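Side-chain contact in BIFUNCTIONAL PROTEIN Proline utilization A (PutA) (Corynebacterium freiburgense, PDB 5UX5), which probably catalyses both steps of proline oxidation to glutamate, using a flavin-dependent proline dehydrogenase and an NAD-dependent aldehyde dehydrogenase joined in one chain: residues P1023-T1026 with T1027-E1030. Numbering follows the deposited sequence.
Sequences PVPT and TIYE
V1024 and Y1029 meet five residues apart, where the loop turns into the helix, and their side chains cross at about a right angle. The valine meets the CE2 side of the ring obliquely: its CB is 3.3 Å from Y1029 CE2, CG1 also lies near CE2, and CG2 reaches the phenol end, 3.6 Å from Y1029 OH. Having CG1 anti to the backbone N (chi1 -178°) spreads the two methyls along the ring, a task for which a short β-branched residue is well shaped. Tyrosine gives this buried place an apolar ring and a hydroxyl that D1041 satisfies through a hydrogen bond.

Beside this pair, P1025 and I1028 run side by side in the same direction, with I1028 CD1 lying 3.7 Å from P1025 CD. I1028 CB also approaches V1024 CG1, at 4.1 Å, so the buried, branched isoleucine links the two apolar pairs. Proline is tolerated at the N-cap because its ring restricts phi and no helical bond needs an N-H there, but it offers the turn only its backbone carbonyl. That carbonyl accepts a bent bond from I1028 N (3.0 Å from P1025 O), the donor standing 47° out of the carbonyl plane. E1030 N donates a nearly straight i to i+4 hydrogen bond to T1026 O (2.9 Å).

On the solvent side, T1026 CG2 touches E1030 OE2 at 3.5 Å, a methyl-to-carboxylate contact; a small threonine and a charged glutamate both tolerate solvent here.

This is the N-terminal first turn of helix 1026-1035, entered from strand 1015-1018. V1024, I1028 and Y1029 all rest on V1039 of strand 1038-1040, parallel to 1015-1018, while P1025 and I1028 also pack on V980 of strand 965-980.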
ATOM      1  N   PRO A1023     -13.416 -42.720 -19.405  1.00 38.99           N
ATOM      2  CA  PRO A1023     -13.366 -41.273 -19.637  1.00 40.09           C
ATOM      3  C   PRO A1023     -14.423 -40.591 -18.784  1.00 45.17           C
ATOM      4  O   PRO A1023     -15.370 -41.218 -18.301  1.00 52.22           O
ATOM      5  CB  PRO A1023     -13.665 -41.128 -21.133  1.00 32.13           C
ATOM      6  CG  PRO A1023     -13.351 -42.500 -21.720  1.00 35.31           C
ATOM      7  CD  PRO A1023     -13.665 -43.484 -20.637  1.00 31.55           C
ATOM      8  N   VAL A1024     -14.218 -39.312 -18.528  1.00 43.27           N
ATOM      9  CA  VAL A1024     -15.336 -38.556 -17.959  1.00 33.85           C
ATOM     10  C   VAL A1024     -16.387 -38.377 -19.041  1.00 33.57           C
ATOM     11  O   VAL A1024     -16.035 -38.083 -20.203  1.00 36.87           O
ATOM     12  CB  VAL A1024     -14.852 -37.210 -17.415  1.00 33.42           C
ATOM     13  CG1 VAL A1024     -15.987 -36.448 -16.782  1.00 29.14           C
ATOM     14  CG2 VAL A1024     -13.728 -37.414 -16.428  1.00 27.81           C
ATOM     15  N   PRO A1025     -17.660 -38.574 -18.747  1.00 35.53           N
ATOM     16  CA  PRO A1025     -18.685 -38.314 -19.769  1.00 32.97           C
ATOM     17  C   PRO A1025     -18.645 -36.855 -20.220  1.00 41.99           C
ATOM     18  O   PRO A1025     -18.520 -35.940 -19.403  1.00 45.37           O
ATOM     19  CB  PRO A1025     -19.991 -38.655 -19.051  1.00 36.28           C
ATOM     20  CG  PRO A1025     -19.576 -39.588 -17.920  1.00 32.70           C
ATOM     21  CD  PRO A1025     -18.199 -39.160 -17.509  1.00 31.44           C
ATOM     22  N   THR A1026     -18.750 -36.651 -21.541  1.00 44.28           N
ATOM     23  CA  THR A1026     -18.566 -35.329 -22.141  1.00 38.63           C
ATOM     24  C   THR A1026     -19.528 -34.302 -21.549  1.00 48.12           C
ATOM     25  O   THR A1026     -19.170 -33.133 -21.341  1.00 49.88           O
ATOM     26  CB  THR A1026     -18.763 -35.425 -23.662  1.00 36.41           C
ATOM     27  OG1 THR A1026     -17.606 -36.006 -24.266  1.00 35.55           O
ATOM     28  CG2 THR A1026     -18.940 -34.025 -24.294  1.00 45.83           C
ATOM     29  N   THR A1027     -20.755 -34.723 -21.262  1.00 41.48           N
ATOM     30  CA  THR A1027     -21.747 -33.779 -20.779  1.00 39.42           C
ATOM     31  C   THR A1027     -21.305 -33.115 -19.485  1.00 39.71           C
ATOM     32  O   THR A1027     -21.626 -31.949 -19.254  1.00 45.71           O
ATOM     33  CB  THR A1027     -23.093 -34.496 -20.624  1.00 39.71           C
ATOM     34  OG1 THR A1027     -23.457 -35.058 -21.890  1.00 41.01           O
ATOM     35  CG2 THR A1027     -24.191 -33.546 -20.167  1.00 42.71           C
ATOM     36  N   ILE A1028     -20.551 -33.815 -18.643  1.00 35.01           N
ATOM     37  CA  ILE A1028     -20.076 -33.190 -17.415  1.00 37.56           C
ATOM     38  C   ILE A1028     -19.085 -32.087 -17.724  1.00 37.75           C
ATOM     39  O   ILE A1028     -19.148 -31.008 -17.124  1.00 39.39           O
ATOM     40  CB  ILE A1028     -19.471 -34.229 -16.465  1.00 43.52           C
ATOM     41  CG1 ILE A1028     -20.556 -35.193 -16.000  1.00 41.59           C
ATOM     42  CG2 ILE A1028     -18.814 -33.531 -15.280  1.00 40.99           C
ATOM     43  CD1 ILE A1028     -20.013 -36.510 -15.619  1.00 37.44           C
ATOM     44  N   TYR A1029     -18.156 -32.335 -18.656  1.00 35.94           N
ATOM     45  CA  TYR A1029     -17.235 -31.282 -19.087  1.00 36.34           C
ATOM     46  C   TYR A1029     -18.000 -30.077 -19.642  1.00 39.51           C
ATOM     47  O   TYR A1029     -17.693 -28.927 -19.311  1.00 46.44           O
ATOM     48  CB  TYR A1029     -16.263 -31.817 -20.144  1.00 29.62           C
ATOM     49  CG  TYR A1029     -15.109 -32.668 -19.656  1.00 35.69           C
ATOM     50  CD1 TYR A1029     -14.084 -32.123 -18.883  1.00 36.24           C
ATOM     51  CD2 TYR A1029     -15.026 -34.030 -19.993  1.00 34.74           C
ATOM     52  CE1 TYR A1029     -13.005 -32.907 -18.451  1.00 36.05           C
ATOM     53  CE2 TYR A1029     -13.959 -34.823 -19.557  1.00 28.21           C
ATOM     54  CZ  TYR A1029     -12.957 -34.249 -18.789  1.00 37.94           C
ATOM     55  OH  TYR A1029     -11.898 -35.007 -18.358  1.00 42.66           O
ATOM     56  N   GLU A1030     -19.003 -30.327 -20.496  1.00 41.60           N
ATOM     57  CA  GLU A1030     -19.755 -29.234 -21.117  1.00 37.02           C
ATOM     58  C   GLU A1030     -20.517 -28.432 -20.090  1.00 37.38           C
ATOM     59  O   GLU A1030     -20.658 -27.208 -20.223  1.00 44.44           O
ATOM     60  CB  GLU A1030     -20.734 -29.760 -22.150  1.00 34.02           C
ATOM     61  CG  GLU A1030     -20.100 -30.215 -23.424  1.00 49.41           C
ATOM     62  CD  GLU A1030     -21.047 -31.051 -24.273  1.00 63.17           C
ATOM     63  OE1 GLU A1030     -22.111 -31.465 -23.753  1.00 70.35           O
ATOM     64  OE2 GLU A1030     -20.739 -31.276 -25.464  1.00 60.76           O
TER